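Local coordinates for amorpha-4,11-diene synthase (Artemisia annua, PDB 4GAX), which probably cyclises farnesyl diphosphate to a sesquiterpene, as a plant sesquiterpene synthase, at residues 77-88 and 100-111. Sequence-based numbering, arbitrary orientation.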
ATOM      1  N   HIS A  77       0.808  30.466   5.321  1.00 24.65           N
ATOM      2  CA  HIS A  77       0.722  29.296   4.446  1.00 27.01           C
ATOM      3  C   HIS A  77       1.735  28.199   4.768  1.00 27.22           C
ATOM      4  O   HIS A  77       1.422  27.020   4.631  1.00 23.49           O
ATOM      5  CB  HIS A  77       0.766  29.686   2.976  1.00 25.50           C
ATOM      6  CG  HIS A  77      -0.501  30.320   2.495  1.00 26.92           C
ATOM      7  ND1 HIS A  77      -0.626  30.869   1.235  1.00 26.15           N
ATOM      8  CD2 HIS A  77      -1.699  30.492   3.103  1.00 21.54           C
ATOM      9  CE1 HIS A  77      -1.858  31.341   1.086  1.00 28.35           C
ATOM     10  NE2 HIS A  77      -2.521  31.128   2.201  1.00 27.21           N
ATOM     11  N   ALA A  78       2.933  28.576   5.203  1.00 20.87           N
ATOM     12  CA  ALA A  78       3.905  27.575   5.620  1.00 23.14           C
ATOM     13  C   ALA A  78       3.355  26.807   6.825  1.00 25.56           C
ATOM     14  O   ALA A  78       3.498  25.583   6.927  1.00 27.03           O
ATOM     15  CB  ALA A  78       5.250  28.240   5.958  1.00 20.76           C
ATOM     16  N   ASN A  79       2.722  27.528   7.745  1.00 23.52           N
ATOM     17  CA  ASN A  79       2.122  26.876   8.906  1.00 16.48           C
ATOM     18  C   ASN A  79       0.955  25.989   8.496  1.00 21.40           C
ATOM     19  O   ASN A  79       0.672  24.983   9.147  1.00 24.93           O
ATOM     20  CB  ASN A  79       1.666  27.907   9.948  1.00 24.43           C
ATOM     21  CG  ASN A  79       2.837  28.584  10.659  1.00 40.86           C
ATOM     22  OD1 ASN A  79       4.001  28.361  10.323  1.00 45.34           O
ATOM     23  ND2 ASN A  79       2.527  29.419  11.644  1.00 43.37           N
ATOM     24  N   LEU A  80       0.263  26.370   7.426  1.00 21.05           N
ATOM     25  CA  LEU A  80      -0.837  25.552   6.924  1.00 22.80           C
ATOM     26  C   LEU A  80      -0.317  24.212   6.411  1.00 25.87           C
ATOM     27  O   LEU A  80      -0.907  23.141   6.676  1.00 19.85           O
ATOM     28  CB  LEU A  80      -1.603  26.300   5.824  1.00 17.81           C
ATOM     29  CG  LEU A  80      -2.661  25.527   5.009  1.00 23.68           C
ATOM     30  CD1 LEU A  80      -3.788  24.972   5.859  1.00 25.45           C
ATOM     31  CD2 LEU A  80      -3.249  26.427   3.950  1.00 25.42           C
ATOM     32  N   LEU A  81       0.797  24.257   5.686  1.00 20.95           N
ATOM     33  CA  LEU A  81       1.387  23.022   5.171  1.00 20.84           C
ATOM     34  C   LEU A  81       1.783  22.124   6.321  1.00 22.19           C
ATOM     35  O   LEU A  81       1.603  20.914   6.250  1.00 17.92           O
ATOM     36  CB  LEU A  81       2.612  23.309   4.296  1.00 20.54           C
ATOM     37  CG  LEU A  81       2.312  23.976   2.950  1.00 23.01           C
ATOM     38  CD1 LEU A  81       3.623  24.203   2.209  1.00 23.71           C
ATOM     39  CD2 LEU A  81       1.385  23.086   2.127  1.00 19.10           C
ATOM     40  N   LYS A  82       2.344  22.716   7.375  1.00 17.40           N
ATOM     41  CA  LYS A  82       2.740  21.942   8.547  1.00 20.14           C
ATOM     42  C   LYS A  82       1.535  21.285   9.218  1.00 23.64           C
ATOM     43  O   LYS A  82       1.611  20.132   9.673  1.00 17.35           O
ATOM     44  CB  LYS A  82       3.498  22.822   9.544  1.00 26.13           C
ATOM     45  CG  LYS A  82       4.149  22.050  10.684  1.00 31.93           C
ATOM     46  CD  LYS A  82       4.960  20.862  10.148  1.00 35.18           C
ATOM     47  CE  LYS A  82       5.950  20.319  11.182  1.00 44.34           C
ATOM     48  NZ  LYS A  82       5.296  19.574  12.298  1.00 43.80           N
ATOM     49  N   LEU A  83       0.429  22.020   9.294  1.00 21.36           N
ATOM     50  CA  LEU A  83      -0.789  21.488   9.903  1.00 18.59           C
ATOM     51  C   LEU A  83      -1.335  20.343   9.062  1.00 19.40           C
ATOM     52  O   LEU A  83      -1.765  19.315   9.603  1.00 22.67           O
ATOM     53  CB  LEU A  83      -1.845  22.589   9.982  1.00 19.50           C
ATOM     54  CG  LEU A  83      -3.183  22.270  10.653  1.00 26.63           C
ATOM     55  CD1 LEU A  83      -2.962  21.642  12.018  1.00 32.64           C
ATOM     56  CD2 LEU A  83      -3.974  23.575  10.811  1.00 25.30           C
ATOM     57  N   VAL A  84      -1.322  20.522   7.738  1.00 19.80           N
ATOM     58  CA  VAL A  84      -1.778  19.480   6.818  1.00 23.96           C
ATOM     59  C   VAL A  84      -0.923  18.235   7.026  1.00 21.72           C
ATOM     60  O   VAL A  84      -1.436  17.125   7.158  1.00 19.06           O
ATOM     61  CB  VAL A  84      -1.690  19.949   5.338  1.00 19.76           C
ATOM     62  CG1 VAL A  84      -1.877  18.778   4.383  1.00 18.39           C
ATOM     63  CG2 VAL A  84      -2.720  21.048   5.048  1.00 18.69           C
ATOM     64  N   ASP A  85       0.390  18.422   7.076  1.00 16.48           N
ATOM     65  CA  ASP A  85       1.297  17.288   7.301  1.00 21.79           C
ATOM     66  C   ASP A  85       0.983  16.543   8.608  1.00 20.30           C
ATOM     67  O   ASP A  85       1.021  15.313   8.679  1.00 16.39           O
ATOM     68  CB  ASP A  85       2.727  17.808   7.356  1.00 19.32           C
ATOM     69  CG  ASP A  85       3.742  16.718   7.556  1.00 24.63           C
ATOM     70  OD1 ASP A  85       3.676  15.697   6.837  1.00 28.01           O
ATOM     71  OD2 ASP A  85       4.636  16.893   8.415  1.00 24.53           O
ATOM     72  N   GLU A  86       0.695  17.288   9.667  1.00 17.76           N
ATOM     73  CA  GLU A  86       0.446  16.652  10.957  1.00 21.66           C
ATOM     74  C   GLU A  86      -0.873  15.877  10.911  1.00 18.47           C
ATOM     75  O   GLU A  86      -0.970  14.743  11.405  1.00 20.26           O
ATOM     76  CB  GLU A  86       0.431  17.707  12.053  1.00 24.93           C
ATOM     77  CG  GLU A  86       1.790  18.315  12.283  1.00 29.38           C
ATOM     78  CD  GLU A  86       1.721  19.530  13.183  1.00 40.29           C
ATOM     79  OE1 GLU A  86       0.595  19.869  13.618  1.00 31.23           O
ATOM     80  OE2 GLU A  86       2.784  20.141  13.450  1.00 42.98           O
ATOM     81  N   ILE A  87      -1.884  16.477  10.294  1.00 17.77           N
ATOM     82  CA  ILE A  87      -3.164  15.785  10.149  1.00 15.91           C
ATOM     83  C   ILE A  87      -2.977  14.479   9.358  1.00 20.92           C
ATOM     84  O   ILE A  87      -3.532  13.442   9.722  1.00 19.84           O
ATOM     85  CB  ILE A  87      -4.205  16.694   9.467  1.00 19.10           C
ATOM     86  CG1 ILE A  87      -4.519  17.880  10.378  1.00 20.84           C
ATOM     87  CG2 ILE A  87      -5.479  15.906   9.135  1.00 20.32           C
ATOM     88  CD1 ILE A  87      -5.331  19.012   9.677  1.00 17.46           C
ATOM     89  N   GLN A  88      -2.171  14.523   8.301  1.00 18.70           N
ATOM     90  CA  GLN A  88      -1.972  13.350   7.452  1.00 21.66           C
ATOM     91  C   GLN A  88      -1.207  12.260   8.195  1.00 18.64           C
ATOM     92  O   GLN A  88      -1.578  11.082   8.169  1.00 22.68           O
ATOM     93  CB  GLN A  88      -1.225  13.733   6.160  1.00 18.40           C
ATOM     94  CG  GLN A  88      -2.064  14.531   5.160  1.00 22.05           C
ATOM     95  CD  GLN A  88      -1.242  14.994   3.949  1.00 23.23           C
ATOM     96  OE1 GLN A  88      -0.014  15.059   4.005  1.00 24.87           O
ATOM     97  NE2 GLN A  88      -1.923  15.310   2.856  1.00 24.65           N
ATOM     98  N   ILE A 100      -8.504  19.635   3.079  1.00 19.03           N
ATOM     99  CA  ILE A 100      -7.118  19.431   2.661  1.00 19.89           C
ATOM    100  C   ILE A 100      -6.956  19.521   1.141  1.00 24.74           C
ATOM    101  O   ILE A 100      -6.045  20.188   0.651  1.00 26.70           O
ATOM    102  CB  ILE A 100      -6.586  18.083   3.169  1.00 25.31           C
ATOM    103  CG1 ILE A 100      -6.446  18.121   4.694  1.00 28.16           C
ATOM    104  CG2 ILE A 100      -5.246  17.753   2.546  1.00 24.82           C
ATOM    105  CD1 ILE A 100      -6.015  16.780   5.267  1.00 23.46           C
ATOM    106  N   ASP A 101      -7.816  18.842   0.390  1.00 24.62           N
ATOM    107  CA  ASP A 101      -7.758  18.963  -1.071  1.00 23.47           C
ATOM    108  C   ASP A 101      -7.899  20.412  -1.491  1.00 23.65           C
ATOM    109  O   ASP A 101      -7.135  20.899  -2.319  1.00 20.93           O
ATOM    110  CB  ASP A 101      -8.831  18.099  -1.744  1.00 20.08           C
ATOM    111  CG  ASP A 101      -8.591  16.609  -1.516  1.00 28.46           C
ATOM    112  OD1 ASP A 101      -7.468  16.245  -1.078  1.00 28.85           O
ATOM    113  OD2 ASP A 101      -9.519  15.811  -1.753  1.00 32.25           O
ATOM    114  N   HIS A 102      -8.850  21.119  -0.891  1.00 22.99           N
ATOM    115  CA  HIS A 102      -9.045  22.524  -1.244  1.00 24.54           C
ATOM    116  C   HIS A 102      -7.834  23.401  -0.875  1.00 26.04           C
ATOM    117  O   HIS A 102      -7.437  24.285  -1.637  1.00 21.66           O
ATOM    118  CB  HIS A 102     -10.316  23.066  -0.605  1.00 27.45           C
ATOM    119  CG  HIS A 102     -10.520  24.533  -0.822  1.00 30.52           C
ATOM    120  ND1 HIS A 102     -10.177  25.476   0.125  1.00 37.80           N
ATOM    121  CD2 HIS A 102     -11.031  25.215  -1.868  1.00 29.74           C
ATOM    122  CE1 HIS A 102     -10.469  26.680  -0.335  1.00 33.69           C
ATOM    123  NE2 HIS A 102     -10.985  26.552  -1.543  1.00 38.35           N
ATOM    124  N   ALA A 103      -7.253  23.146   0.290  1.00 20.96           N
ATOM    125  CA  ALA A 103      -6.081  23.881   0.768  1.00 26.25           C
ATOM    126  C   ALA A 103      -4.889  23.691  -0.166  1.00 22.39           C
ATOM    127  O   ALA A 103      -4.276  24.662  -0.596  1.00 21.96           O
ATOM    128  CB  ALA A 103      -5.710  23.416   2.183  1.00 25.15           C
ATOM    129  N   LEU A 104      -4.568  22.436  -0.474  1.00 19.40           N
ATOM    130  CA  LEU A 104      -3.443  22.137  -1.361  1.00 16.67           C
ATOM    131  C   LEU A 104      -3.678  22.649  -2.775  1.00 19.29           C
ATOM    132  O   LEU A 104      -2.735  23.095  -3.445  1.00 21.76           O
ATOM    133  CB  LEU A 104      -3.138  20.639  -1.364  1.00 15.88           C
ATOM    134  CG  LEU A 104      -2.686  20.099  -0.003  1.00 23.94           C
ATOM    135  CD1 LEU A 104      -2.362  18.609  -0.107  1.00 26.04           C
ATOM    136  CD2 LEU A 104      -1.474  20.861   0.539  1.00 21.10           C
ATOM    137  N   GLN A 105      -4.936  22.614  -3.219  1.00 21.08           N
ATOM    138  CA  GLN A 105      -5.292  23.175  -4.521  1.00 23.54           C
ATOM    139  C   GLN A 105      -4.979  24.659  -4.536  1.00 27.58           C
ATOM    140  O   GLN A 105      -4.413  25.195  -5.505  1.00 20.31           O
ATOM    141  CB  GLN A 105      -6.784  22.985  -4.795  1.00 20.28           C
ATOM    142  CG  GLN A 105      -7.235  23.494  -6.152  1.00 20.17           C
ATOM    143  CD  GLN A 105      -8.750  23.545  -6.266  1.00 29.67           C
ATOM    144  OE1 GLN A 105      -9.437  23.892  -5.301  1.00 31.37           O
ATOM    145  NE2 GLN A 105      -9.284  23.186  -7.446  1.00 25.25           N
ATOM    146  N   HIS A 106      -5.361  25.328  -3.454  1.00 21.20           N
ATOM    147  CA  HIS A 106      -5.171  26.770  -3.354  1.00 25.47           C
ATOM    148  C   HIS A 106      -3.685  27.116  -3.261  1.00 24.97           C
ATOM    149  O   HIS A 106      -3.229  28.121  -3.827  1.00 21.20           O
ATOM    150  CB  HIS A 106      -5.915  27.309  -2.140  1.00 21.80           C
ATOM    151  CG  HIS A 106      -5.846  28.796  -2.014  1.00 26.46           C
ATOM    152  ND1 HIS A 106      -4.995  29.427  -1.129  1.00 37.00           N
ATOM    153  CD2 HIS A 106      -6.508  29.772  -2.666  1.00 28.54           C
ATOM    154  CE1 HIS A 106      -5.147  30.733  -1.240  1.00 35.28           C
ATOM    155  NE2 HIS A 106      -6.057  30.975  -2.163  1.00 35.37           N
ATOM    156  N   ILE A 107      -2.934  26.289  -2.543  1.00 20.76           N
ATOM    157  CA  ILE A 107      -1.477  26.461  -2.459  1.00 25.52           C
ATOM    158  C   ILE A 107      -0.852  26.299  -3.842  1.00 26.98           C
ATOM    159  O   ILE A 107       0.001  27.101  -4.258  1.00 24.95           O
ATOM    160  CB  ILE A 107      -0.832  25.437  -1.496  1.00 24.73           C
ATOM    161  CG1 ILE A 107      -1.304  25.680  -0.062  1.00 30.51           C
ATOM    162  CG2 ILE A 107       0.702  25.554  -1.526  1.00 23.76           C
ATOM    163  CD1 ILE A 107      -1.019  27.085   0.427  1.00 33.93           C
ATOM    164  N   TYR A 108      -1.283  25.264  -4.559  1.00 27.93           N
ATOM    165  CA  TYR A 108      -0.768  25.022  -5.896  1.00 24.59           C
ATOM    166  C   TYR A 108      -1.120  26.177  -6.833  1.00 31.25           C
ATOM    167  O   TYR A 108      -0.266  26.654  -7.591  1.00 26.86           O
ATOM    168  CB  TYR A 108      -1.234  23.664  -6.458  1.00 19.37           C
ATOM    169  CG  TYR A 108      -0.524  23.315  -7.751  1.00 29.68           C
ATOM    170  CD1 TYR A 108       0.843  23.078  -7.766  1.00 25.07           C
ATOM    171  CD2 TYR A 108      -1.211  23.264  -8.960  1.00 37.09           C
ATOM    172  CE1 TYR A 108       1.511  22.783  -8.948  1.00 32.59           C
ATOM    173  CE2 TYR A 108      -0.554  22.958 -10.147  1.00 40.36           C
ATOM    174  CZ  TYR A 108       0.806  22.721 -10.133  1.00 44.06           C
ATOM    175  OH  TYR A 108       1.469  22.418 -11.303  1.00 47.88           O
ATOM    176  N   GLU A 109      -2.363  26.647  -6.776  1.00 24.94           N
ATOM    177  CA  GLU A 109      -2.759  27.764  -7.630  1.00 25.88           C
ATOM    178  C   GLU A 109      -2.046  29.078  -7.292  1.00 29.37           C
ATOM    179  O   GLU A 109      -1.780  29.892  -8.178  1.00 36.08           O
ATOM    180  CB  GLU A 109      -4.274  27.984  -7.564  1.00 34.90           C
ATOM    181  CG  GLU A 109      -5.097  26.828  -8.121  1.00 32.59           C
ATOM    182  CD  GLU A 109      -6.583  26.939  -7.760  1.00 41.31           C
ATOM    183  OE1 GLU A 109      -6.948  27.882  -7.018  1.00 38.72           O
ATOM    184  OE2 GLU A 109      -7.385  26.086  -8.213  1.00 39.97           O
ATOM    185  N   THR A 110      -1.746  29.295  -6.018  1.00 26.84           N
ATOM    186  CA  THR A 110      -1.199  30.579  -5.592  1.00 29.57           C
ATOM    187  C   THR A 110       0.277  30.710  -5.931  1.00 28.68           C
ATOM    188  O   THR A 110       0.714  31.745  -6.429  1.00 26.67           O
ATOM    189  CB  THR A 110      -1.384  30.800  -4.075  1.00 36.53           C
ATOM    190  OG1 THR A 110      -2.771  30.652  -3.737  1.00 37.79           O
ATOM    191  CG2 THR A 110      -0.892  32.189  -3.666  1.00 33.97           C
ATOM    192  N   TYR A 111       1.045  29.656  -5.679  1.00 25.51           N
ATOM    193  CA  TYR A 111       2.490  29.756  -5.811  1.00 27.32           C
ATOM    194  C   TYR A 111       2.999  28.998  -7.029  1.00 29.71           C
ATOM    195  O   TYR A 111       4.156  29.169  -7.431  1.00 31.66           O
ATOM    196  CB  TYR A 111       3.171  29.258  -4.524  1.00 22.11           C
ATOM    197  CG  TYR A 111       2.705  30.001  -3.288  1.00 25.88           C
ATOM    198  CD1 TYR A 111       3.273  31.221  -2.933  1.00 31.36           C
ATOM    199  CD2 TYR A 111       1.689  29.492  -2.485  1.00 25.07           C
ATOM    200  CE1 TYR A 111       2.846  31.913  -1.802  1.00 40.18           C
ATOM    201  CE2 TYR A 111       1.254  30.176  -1.351  1.00 29.52           C
ATOM    202  CZ  TYR A 111       1.838  31.388  -1.017  1.00 34.24           C
ATOM    203  OH  TYR A 111       1.416  32.075   0.103  1.00 31.85           O
TER
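His77 and Tyr111 make the polar link between segments 77-88 and 100-111. His77 ND1 lies 2.6 Å from Tyr111 OH in a bent hydrogen bond (135°). The two rings meet rim to rim, with planes nearly perpendicular. His77 NE2 is hydrogen-bonded to Leu71 O, so both ring nitrogens are engaged and the ring's rotation is fixed. His106 adds a third ring, with its CE1 4.1 Å from His77 CE1.

Most of the remaining contacts are apolar. Ile107 CD1 sits over one face of the His77 ring in a CH-pi contact, 4.1 Å from the ring centroid. Ile107 CD1 also meets Leu80 CD2 at 4.2 Å. Leu80 also touches Ala103. Leu81 CD2 approaches Leu104 CD2 at 4.0 Å. Val84 turns CG1 opposite its backbone N (chi1 168°), which brings that methyl 4.0 Å from Ile100 CG2. The other branch of Ile100 ends at Ile87, CD1 to CG2. A leucine in place of His77 would probably leave Tyr111 OH and Leu71 O without this polar mate.

The axes of the two segments run roughly antiparallel and approach to 11.1 Å, as neighbours in the alpha-helical N-terminal domain of this terpene synthase. Helix 52-71 packs on Leu80 and His106. Helix 120-129 meets Leu81 through Trp123 and Leu104 through Met127, and helix 238-269 reaches Ile87 through Leu240.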